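Local coordinates for structural protein VP1 (Trichodysplasia spinulosa-associated polyomavirus, PDB 4U60), which forms the pentameric jelly-roll building block of the viral coat and binds sialylated glycans such as the GM1 oligosaccharide, at residues Gly44-Val49 and Asp259-Gly264; Cys84-Met89 and Lys275-Asn280; Ala92-Thr97 and Thr222-Leu227. All blocks are in the same frame, centred on the assembly; numbering follows the deposited sequence.

Contact 1 of 3, residues Gly44-Val49 and Asp259-Gly264; sequences GYSEKV and DMQYRG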
loop_
_atom_site.group_PDB
_atom_site.type_symbol
_atom_site.label_atom_id
_atom_site.label_comp_id
_atom_site.label_asym_id
_atom_site.label_seq_id
_atom_site.Cartn_x
_atom_site.Cartn_y
_atom_site.Cartn_z
ATOM N N GLY C 44 8.176 22.416 19.440
ATOM C CA GLY C 44 7.720 21.463 18.431
ATOM C C GLY C 44 8.317 20.085 18.531
ATOM O O GLY C 44 8.096 19.265 17.639
ATOM N N TYR C 45 9.088 19.850 19.583
ATOM C CA TYR C 45 9.685 18.561 19.888
ATOM C C TYR C 45 9.380 18.238 21.340
ATOM O O TYR C 45 9.111 19.143 22.141
ATOM C CB TYR C 45 11.199 18.562 19.738
ATOM C CG TYR C 45 11.776 18.779 18.338
ATOM C CD1 TYR C 45 11.904 20.051 17.795
ATOM C CD2 TYR C 45 12.258 17.706 17.597
ATOM C CE1 TYR C 45 12.464 20.255 16.534
ATOM C CE2 TYR C 45 12.811 17.885 16.342
ATOM C CZ TYR C 45 12.907 19.150 15.799
ATOM O OH TYR C 45 13.494 19.352 14.577
ATOM N N SER C 46 9.469 16.964 21.710
ATOM C CA SER C 46 9.487 16.617 23.126
ATOM C C SER C 46 10.878 16.868 23.706
ATOM O O SER C 46 11.872 17.098 22.985
ATOM C CB SER C 46 9.121 15.152 23.320
ATOM O OG SER C 46 10.174 14.312 22.902
ATOM N N GLU C 47 10.953 16.843 25.035
ATOM C CA GLU C 47 12.211 16.669 25.714
ATOM C C GLU C 47 12.727 15.266 25.396
ATOM O O GLU C 47 11.963 14.403 24.895
ATOM C CB GLU C 47 12.036 16.835 27.222
ATOM C CG GLU C 47 11.545 18.218 27.626
ATOM C CD GLU C 47 12.511 19.330 27.284
ATOM O OE1 GLU C 47 13.745 19.132 27.372
ATOM O OE2 GLU C 47 12.045 20.452 27.015
ATOM N N LYS C 48 13.997 15.026 25.698
ATOM C CA LYS C 48 14.590 13.696 25.471
ATOM C C LYS C 48 13.771 12.584 26.112
ATOM O O LYS C 48 13.401 12.656 27.294
ATOM C CB LYS C 48 16.028 13.641 25.986
ATOM C CG LYS C 48 16.987 14.456 25.142
ATOM C CD LYS C 48 18.364 14.559 25.756
ATOM C CE LYS C 48 19.181 15.640 25.055
ATOM N NZ LYS C 48 20.484 15.840 25.697
ATOM N N VAL C 49 13.519 11.531 25.344
ATOM C CA VAL C 49 12.849 10.354 25.855
ATOM C C VAL C 49 13.740 9.609 26.850
ATOM O O VAL C 49 14.950 9.468 26.644
ATOM C CB VAL C 49 12.441 9.433 24.674
ATOM C CG1 VAL C 49 11.923 8.102 25.169
ATOM C CG2 VAL C 49 11.396 10.128 23.810
ATOM N N ASP C 259 20.270 9.895 21.850
ATOM C CA ASP C 259 19.107 10.495 22.523
ATOM C C ASP C 259 18.040 10.921 21.511
ATOM O O ASP C 259 18.367 11.472 20.456
ATOM C CB ASP C 259 19.540 11.707 23.353
ATOM C CG ASP C 259 20.423 12.662 22.578
ATOM O OD1 ASP C 259 21.597 12.313 22.281
ATOM O OD2 ASP C 259 19.943 13.776 22.255
ATOM N N MET C 260 16.776 10.655 21.822
ATOM C CA MET C 260 15.699 10.860 20.855
ATOM C C MET C 260 14.599 11.751 21.404
ATOM O O MET C 260 14.286 11.719 22.610
ATOM C CB MET C 260 15.135 9.515 20.390
ATOM C CG MET C 260 16.142 8.725 19.562
ATOM S SD MET C 260 15.761 6.990 19.222
ATOM C CE MET C 260 14.365 7.180 18.122
ATOM N N GLN C 261 13.987 12.515 20.506
ATOM C CA GLN C 261 12.883 13.426 20.820
ATOM C C GLN C 261 11.770 13.254 19.799
ATOM O O GLN C 261 12.042 13.190 18.595
ATOM C CB GLN C 261 13.365 14.868 20.719
ATOM C CG GLN C 261 14.400 15.277 21.740
ATOM C CD GLN C 261 15.019 16.594 21.350
ATOM O OE1 GLN C 261 15.997 16.634 20.588
ATOM N NE2 GLN C 261 14.443 17.689 21.838
ATOM N N TYR C 262 10.521 13.222 20.250
ATOM C CA TYR C 262 9.394 13.297 19.341
ATOM C C TYR C 262 9.432 14.589 18.550
ATOM O O TYR C 262 9.823 15.618 19.072
ATOM C CB TYR C 262 8.069 13.316 20.087
ATOM C CG TYR C 262 7.588 12.038 20.677
ATOM C CD1 TYR C 262 6.855 11.151 19.922
ATOM C CD2 TYR C 262 7.862 11.708 21.997
ATOM C CE1 TYR C 262 6.355 9.977 20.467
ATOM C CE2 TYR C 262 7.397 10.526 22.545
ATOM C CZ TYR C 262 6.632 9.665 21.786
ATOM O OH TYR C 262 6.118 8.500 22.292
ATOM N N ARG C 263 9.024 14.516 17.292
ATOM C CA ARG C 263 8.805 15.684 16.443
ATOM C C ARG C 263 7.365 15.708 15.943
ATOM O O ARG C 263 6.871 14.684 15.447
ATOM C CB ARG C 263 9.741 15.649 15.247
ATOM C CG ARG C 263 9.533 16.739 14.206
ATOM C CD ARG C 263 9.534 18.141 14.815
ATOM N NE ARG C 263 9.744 19.183 13.822
ATOM C CZ ARG C 263 9.492 20.473 14.017
ATOM N NH1 ARG C 263 8.961 20.875 15.157
ATOM N NH2 ARG C 263 9.706 21.351 13.051
ATOM N N GLY C 264 6.716 16.875 16.084
ATOM C CA GLY C 264 5.350 17.083 15.660
ATOM C C GLY C 264 5.252 18.215 14.674
ATOM O O GLY C 264 6.154 19.055 14.611
HETATM O O HOH W 1 12.459 18.108 12.434
HETATM O O HOH W 2 16.167 8.939 24.120
#

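Contact 2 of 3, residues Cys84-Met89 and Lys275-Asn280; sequences CNTLTM and KRTVRN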
loop_
_atom_site.group_PDB
_atom_site.type_symbol
_atom_site.label_atom_id
_atom_site.label_comp_id
_atom_site.label_asym_id
_atom_site.label_seq_id
_atom_site.Cartn_x
_atom_site.Cartn_y
_atom_site.Cartn_z
ATOM N N CYS C 84 -37.371 31.090 22.600
ATOM C CA CYS C 84 -38.133 30.827 21.368
ATOM C C CYS C 84 -38.438 29.331 21.201
ATOM O O CYS C 84 -37.714 28.487 21.737
ATOM C CB CYS C 84 -37.377 31.351 20.143
ATOM S SG CYS C 84 -37.255 33.154 20.065
ATOM N N ASN C 85 -39.515 29.020 20.471
ATOM C CA ASN C 85 -39.948 27.629 20.249
ATOM C C ASN C 85 -38.946 26.814 19.416
ATOM O O ASN C 85 -38.887 25.587 19.523
ATOM C CB ASN C 85 -41.308 27.594 19.559
ATOM C CG ASN C 85 -42.449 28.151 20.423
ATOM O OD1 ASN C 85 -43.570 28.264 19.940
ATOM N ND2 ASN C 85 -42.174 28.510 21.680
ATOM N N THR C 86 -38.197 27.505 18.567
ATOM C CA THR C 86 -37.046 26.920 17.874
ATOM C C THR C 86 -35.847 27.829 18.054
ATOM O O THR C 86 -35.993 29.015 18.374
ATOM C CB THR C 86 -37.299 26.737 16.363
ATOM O OG1 THR C 86 -37.497 28.017 15.745
ATOM C CG2 THR C 86 -38.520 25.854 16.131
ATOM N N LEU C 87 -34.667 27.250 17.848
ATOM C CA LEU C 87 -33.413 27.983 17.900
ATOM C C LEU C 87 -32.566 27.614 16.686
ATOM O O LEU C 87 -32.893 26.697 15.943
ATOM C CB LEU C 87 -32.662 27.672 19.197
ATOM C CG LEU C 87 -33.305 28.135 20.510
ATOM C CD1 LEU C 87 -32.515 27.595 21.695
ATOM C CD2 LEU C 87 -33.421 29.658 20.586
ATOM N N THR C 88 -31.505 28.378 16.473
ATOM C CA THR C 88 -30.585 28.134 15.372
ATOM C C THR C 88 -29.260 27.688 15.955
ATOM O O THR C 88 -28.821 28.212 16.978
ATOM C CB THR C 88 -30.379 29.397 14.519
ATOM O OG1 THR C 88 -31.652 29.994 14.221
ATOM C CG2 THR C 88 -29.627 29.047 13.218
ATOM N N MET C 89 -28.640 26.707 15.304
ATOM C CA MET C 89 -27.305 26.250 15.657
ATOM C C MET C 89 -26.443 26.207 14.397
ATOM O O MET C 89 -26.963 26.008 13.303
ATOM C CB MET C 89 -27.360 24.851 16.260
ATOM C CG MET C 89 -28.178 24.762 17.528
ATOM S SD MET C 89 -28.071 23.125 18.286
ATOM C CE MET C 89 -26.451 23.209 19.025
ATOM N N LYS C 275 -26.304 27.273 8.960
ATOM C CA LYS C 275 -27.315 27.444 9.986
ATOM C C LYS C 275 -28.360 26.346 9.910
ATOM O O LYS C 275 -28.931 26.096 8.847
ATOM C CB LYS C 275 -28.005 28.799 9.859
ATOM C CG LYS C 275 -27.153 29.968 10.300
ATOM C CD LYS C 275 -27.917 31.279 10.167
ATOM C CE LYS C 275 -26.991 32.469 10.381
ATOM N NZ LYS C 275 -27.690 33.759 10.135
ATOM N N ARG C 276 -28.613 25.728 11.063
ATOM C CA ARG C 276 -29.603 24.665 11.204
ATOM C C ARG C 276 -30.618 25.015 12.302
ATOM O O ARG C 276 -30.249 25.340 13.429
ATOM C CB ARG C 276 -28.907 23.359 11.569
ATOM C CG ARG C 276 -29.842 22.208 11.930
ATOM C CD ARG C 276 -30.499 21.594 10.706
ATOM N NE ARG C 276 -29.572 20.707 10.005
ATOM C CZ ARG C 276 -29.918 19.674 9.232
ATOM N NH1 ARG C 276 -31.196 19.374 9.022
ATOM N NH2 ARG C 276 -28.967 18.928 8.674
ATOM N N THR C 277 -31.896 24.910 11.971
ATOM C CA THR C 277 -32.948 25.102 12.974
ATOM C C THR C 277 -33.120 23.830 13.802
ATOM O O THR C 277 -33.061 22.720 13.273
ATOM C CB THR C 277 -34.273 25.518 12.313
ATOM O OG1 THR C 277 -34.056 26.702 11.541
ATOM C CG2 THR C 277 -35.368 25.796 13.384
ATOM N N VAL C 278 -33.318 24.008 15.111
ATOM C CA VAL C 278 -33.531 22.911 16.054
ATOM C C VAL C 278 -34.718 23.241 16.974
ATOM O O VAL C 278 -35.056 24.404 17.200
ATOM C CB VAL C 278 -32.269 22.614 16.902
ATOM C CG1 VAL C 278 -31.075 22.370 15.987
ATOM C CG2 VAL C 278 -31.949 23.744 17.877
ATOM N N ARG C 279 -35.316 22.193 17.515
ATOM C CA ARG C 279 -36.421 22.327 18.459
ATOM C C ARG C 279 -35.968 22.926 19.779
ATOM O O ARG C 279 -34.849 22.678 20.236
ATOM C CB ARG C 279 -37.020 20.966 18.748
ATOM C CG ARG C 279 -37.660 20.305 17.550
ATOM C CD ARG C 279 -38.663 19.239 18.002
ATOM N NE ARG C 279 -39.444 18.742 16.873
ATOM C CZ ARG C 279 -40.404 19.425 16.252
ATOM N NH1 ARG C 279 -40.740 20.655 16.639
ATOM N NH2 ARG C 279 -41.038 18.870 15.224
ATOM N N ASN C 280 -36.859 23.694 20.396
ATOM C CA ASN C 280 -36.613 24.250 21.714
ATOM C C ASN C 280 -37.935 24.311 22.472
ATOM O O ASN C 280 -38.945 23.806 21.985
ATOM C CB ASN C 280 -35.993 25.641 21.588
ATOM C CG ASN C 280 -35.429 26.159 22.901
ATOM O OD1 ASN C 280 -34.723 25.444 23.613
ATOM N ND2 ASN C 280 -35.715 27.425 23.214
ATOM O OXT ASN C 280 -38.030 24.855 23.570
HETATM O O HOH W 3 -33.716 29.010 12.849
#

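Contact 3 of 3, residues Ala92-Thr97 and Thr222-Leu227; sequences AVSVKT and TVTTVL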
loop_
_atom_site.group_PDB
_atom_site.type_symbol
_atom_site.label_atom_id
_atom_site.label_comp_id
_atom_site.label_asym_id
_atom_site.label_seq_id
_atom_site.Cartn_x
_atom_site.Cartn_y
_atom_site.Cartn_z
ATOM N N ALA C 92 -21.533 21.975 11.411
ATOM C CA ALA C 92 -20.286 21.804 10.667
ATOM C C ALA C 92 -20.528 20.816 9.525
ATOM O O ALA C 92 -20.892 19.687 9.754
ATOM C CB ALA C 92 -19.191 21.293 11.587
ATOM N N VAL C 93 -20.331 21.279 8.294
ATOM C CA VAL C 93 -20.683 20.521 7.095
ATOM C C VAL C 93 -19.473 19.750 6.547
ATOM O O VAL C 93 -19.602 18.617 6.125
ATOM C CB VAL C 93 -21.167 21.473 5.989
ATOM C CG1 VAL C 93 -21.468 20.710 4.704
ATOM C CG2 VAL C 93 -22.391 22.264 6.444
ATOM N N SER C 94 -18.321 20.395 6.560
ATOM C CA SER C 94 -17.113 19.827 5.961
ATOM C C SER C 94 -15.883 20.519 6.486
ATOM O O SER C 94 -15.955 21.644 6.994
ATOM C CB SER C 94 -17.173 19.978 4.424
ATOM O OG SER C 94 -17.230 21.340 4.024
ATOM N N VAL C 95 -14.739 19.850 6.317
ATOM C CA VAL C 95 -13.451 20.418 6.707
ATOM C C VAL C 95 -12.410 20.084 5.650
ATOM O O VAL C 95 -12.388 18.961 5.133
ATOM C CB VAL C 95 -12.988 19.934 8.096
ATOM C CG1 VAL C 95 -12.897 18.406 8.165
ATOM C CG2 VAL C 95 -11.668 20.589 8.483
ATOM N N LYS C 96 -11.573 21.063 5.338
ATOM C CA LYS C 96 -10.331 20.839 4.586
ATOM C C LYS C 96 -9.229 20.966 5.623
ATOM O O LYS C 96 -9.086 21.991 6.273
ATOM C CB LYS C 96 -10.166 21.869 3.471
ATOM C CG LYS C 96 -11.322 21.889 2.482
ATOM C CD LYS C 96 -11.122 22.882 1.347
ATOM C CE LYS C 96 -10.132 22.395 0.303
ATOM N NZ LYS C 96 -9.791 23.441 -0.693
ATOM N N THR C 97 -8.447 19.920 5.801
ATOM C CA THR C 97 -7.378 19.960 6.796
ATOM C C THR C 97 -6.092 19.405 6.199
ATOM O O THR C 97 -6.143 18.473 5.382
ATOM C CB THR C 97 -7.803 19.194 8.082
ATOM O OG1 THR C 97 -6.770 19.218 9.067
ATOM C CG2 THR C 97 -8.188 17.742 7.794
ATOM N N THR C 222 -6.640 20.302 -1.881
ATOM C CA THR C 222 -7.708 19.938 -2.791
ATOM C C THR C 222 -8.683 18.914 -2.229
ATOM O O THR C 222 -9.564 18.512 -2.958
ATOM C CB THR C 222 -7.115 19.350 -4.089
ATOM O OG1 THR C 222 -6.378 18.150 -3.776
ATOM C CG2 THR C 222 -6.220 20.381 -4.764
ATOM N N VAL C 223 -8.535 18.522 -0.967
ATOM C CA VAL C 223 -9.363 17.448 -0.383
ATOM C C VAL C 223 -10.319 17.990 0.692
ATOM O O VAL C 223 -9.888 18.648 1.652
ATOM C CB VAL C 223 -8.489 16.332 0.224
ATOM C CG1 VAL C 223 -9.339 15.298 0.946
ATOM C CG2 VAL C 223 -7.644 15.655 -0.850
ATOM N N THR C 224 -11.601 17.689 0.523
ATOM C CA THR C 224 -12.659 18.109 1.455
ATOM C C THR C 224 -13.175 16.859 2.171
ATOM O O THR C 224 -13.497 15.859 1.527
ATOM C CB THR C 224 -13.778 18.806 0.686
ATOM O OG1 THR C 224 -13.278 20.030 0.123
ATOM C CG2 THR C 224 -14.961 19.145 1.613
ATOM N N THR C 225 -13.215 16.906 3.491
ATOM C CA THR C 225 -13.748 15.805 4.301
ATOM C C THR C 225 -15.176 16.188 4.731
ATOM O O THR C 225 -15.362 17.196 5.385
ATOM C CB THR C 225 -12.895 15.597 5.549
ATOM O OG1 THR C 225 -11.529 15.337 5.168
ATOM C CG2 THR C 225 -13.445 14.454 6.380
ATOM N N VAL C 226 -16.160 15.409 4.319
ATOM C CA VAL C 226 -17.554 15.649 4.663
ATOM C C VAL C 226 -17.784 15.224 6.117
ATOM O O VAL C 226 -17.431 14.114 6.505
ATOM C CB VAL C 226 -18.487 14.881 3.704
ATOM C CG1 VAL C 226 -19.943 15.016 4.133
ATOM C CG2 VAL C 226 -18.305 15.377 2.273
ATOM N N LEU C 227 -18.351 16.135 6.911
ATOM C CA LEU C 227 -18.635 15.894 8.328
ATOM C C LEU C 227 -20.087 15.474 8.603
ATOM O O LEU C 227 -20.448 15.155 9.740
ATOM C CB LEU C 227 -18.271 17.136 9.155
ATOM C CG LEU C 227 -16.790 17.541 9.128
ATOM C CD1 LEU C 227 -16.637 18.928 9.741
ATOM C CD2 LEU C 227 -15.933 16.538 9.883
HETATM O O HOH W 4 -9.444 17.350 4.321
#

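Contact 1 of 3, residues Gly44-Val49 and Asp259-Gly264
Y45 and R263 meet flat against flat: the guanidinium lies on the tyrosine ring with planes only 4° apart, in an off-centre cation-pi contact. R263 CD lies over the same face, offset toward the CE2 side, 3.7 Å from the centroid of the Y45 ring. A bend at chi2 (53°) puts CD there. A water links Y45 OH to R263 NE, weakly on the arginine side, and G147 O and Q170 O of a neighbouring subunit bind Y45 OH and R263 NH1.

Hydrogen bonds run the length of the contact. G44 O is gripped twice, from opposite faces of its carbonyl plane: by G264 N in a nearly straight bond, and by R263 NH1 (3.1 Å), which stands well above that plane. S46 N donates to Y262 O, and S46 OG accepts from Y262 N at 2.9 Å while giving its own proton to E47 O. Q261 NE2 reaches S46 O (2.9 Å), almost along the C=O axis, and V49 N closes on M260 O at 2.8 Å. A second water joins V49 O to M260 N.

Apolar contact is slighter, V49 CG2 lying 4.2 Å from Y262 CE2. V108 of another subunit packs on both residues.

The loop 44-49 is thus held on the start of strand 260-279 of the jelly roll, with only one beta bridge, Y45 with R263, and runs straight into the glycan-binding residues from T50 on. Strand 241-254 flanks strand 260-279, its F252 meeting the Y262 ring.

Contact 2 of 3, residues Cys84-Met89 and Lys275-Asn280
L87 and V278 face each other as a hydrogen-bonded antiparallel pair, L87 N giving to V278 O at 2.9 Å and V278 N to L87 O at 2.8 Å. M89 and R276 repeat the pattern, with T88 and T277 as the non-hydrogen-bonded pair between them. On the face of L87 and M89, the M89 side chain crosses V278 at about a right angle and its SD lies 3.9 Å from V278 CG1. On the other face, T88 OG1 and T277 OG1 each hold the same water at 2.7 Å; both hydroxyls stand anti to their carbonyl carbons (chi1 -47° and -57°), which places them on the water. T88 CG2 rests on K275 CB, 3.7 Å away.

The chain end continues the pairing. N280 CG is anti to the backbone N (chi1 -167°), and the amide beyond it turns ND2 to C84 O at 2.7 Å, with that oxygen close to the amide plane. N280 N also donates to N85 O, from above its carbonyl plane. L87 CD1 packs against the same amide, 3.5 Å from N280 CG.

Farther out, L82 O is a second acceptor for N280 ND2, and N79 donates to T88 O. R276, bent at chi2 and chi3, leads away from 84-89 to a salt bridge with E91 and a hydrogen bond to L13 O, while strand 12-29 pairs with the other edge of 275-279.

This is a regular antiparallel strand pair of the VP1 jelly roll: the start of strand 86-99 is zipped to the end of strand 260-279 at the C terminus of the crystallised fragment.

Contact 3 of 3, residues Ala92-Thr97 and Thr222-Leu227
L227 N reaches V93 O from above the carbonyl plane, next to the one hydrogen-bonded antiparallel pair of the contact, V95 with T225. That pair is closed in both directions, by V95 N on T225 O (2.9 Å) and by T225 N on V95 O (2.8 Å). A water extends the pairing past the strand: it bridges V223 O, T97 N and T225 OG1, with a weak link to V95 O.

Among the side chains, V95 and T225 lie side by side and point the same way, V95 CG1 3.8 Å from T225 CB. L227 closes the same side: its CD2 lies 4.0 Å from V95 CG1, and its CD1 3.9 Å from A92 CB. On the other face T224 CG2 meets S94 CB at 3.7 Å. K96 crosses T224 obliquely, its CG 3.6 Å from T224 OG1, before its amine reaches N221 O. A92 O is buried without a hydrogen-bond partner.

Next to this pairing, V93 and S94 both face L272 of strand 260-279, a classic beta bulge on strand 86-99. Short strand 225-226 pairs with the other edge of strand 86-99, while V95 touches F133 and L227 touches V135, both of strand 129-136, as expected for an interior side of a jelly-roll sandwich.

In the fold
From the N terminus, the chain first passes through strand 12-29 into the loop holding 44-49, which contact 1 later joins to 259-264. After strand 69-74, strand 86-99 and the residues just before it supply 84-89 for contact 2 and, a little farther on, 92-97 for contact 3. Contact 3 closes first, at 222-227, and so lies within the spans of both others. Contact 1 then closes at the start of strand 260-279 and contact 2 at its far end, so these two cross. Their centres are about 47 Å apart, on opposite sides of the chain's centre. Together the contacts tie a long loop and the C terminus to one antiparallel sheet and add short strand 225-226 alongside strand 86-99.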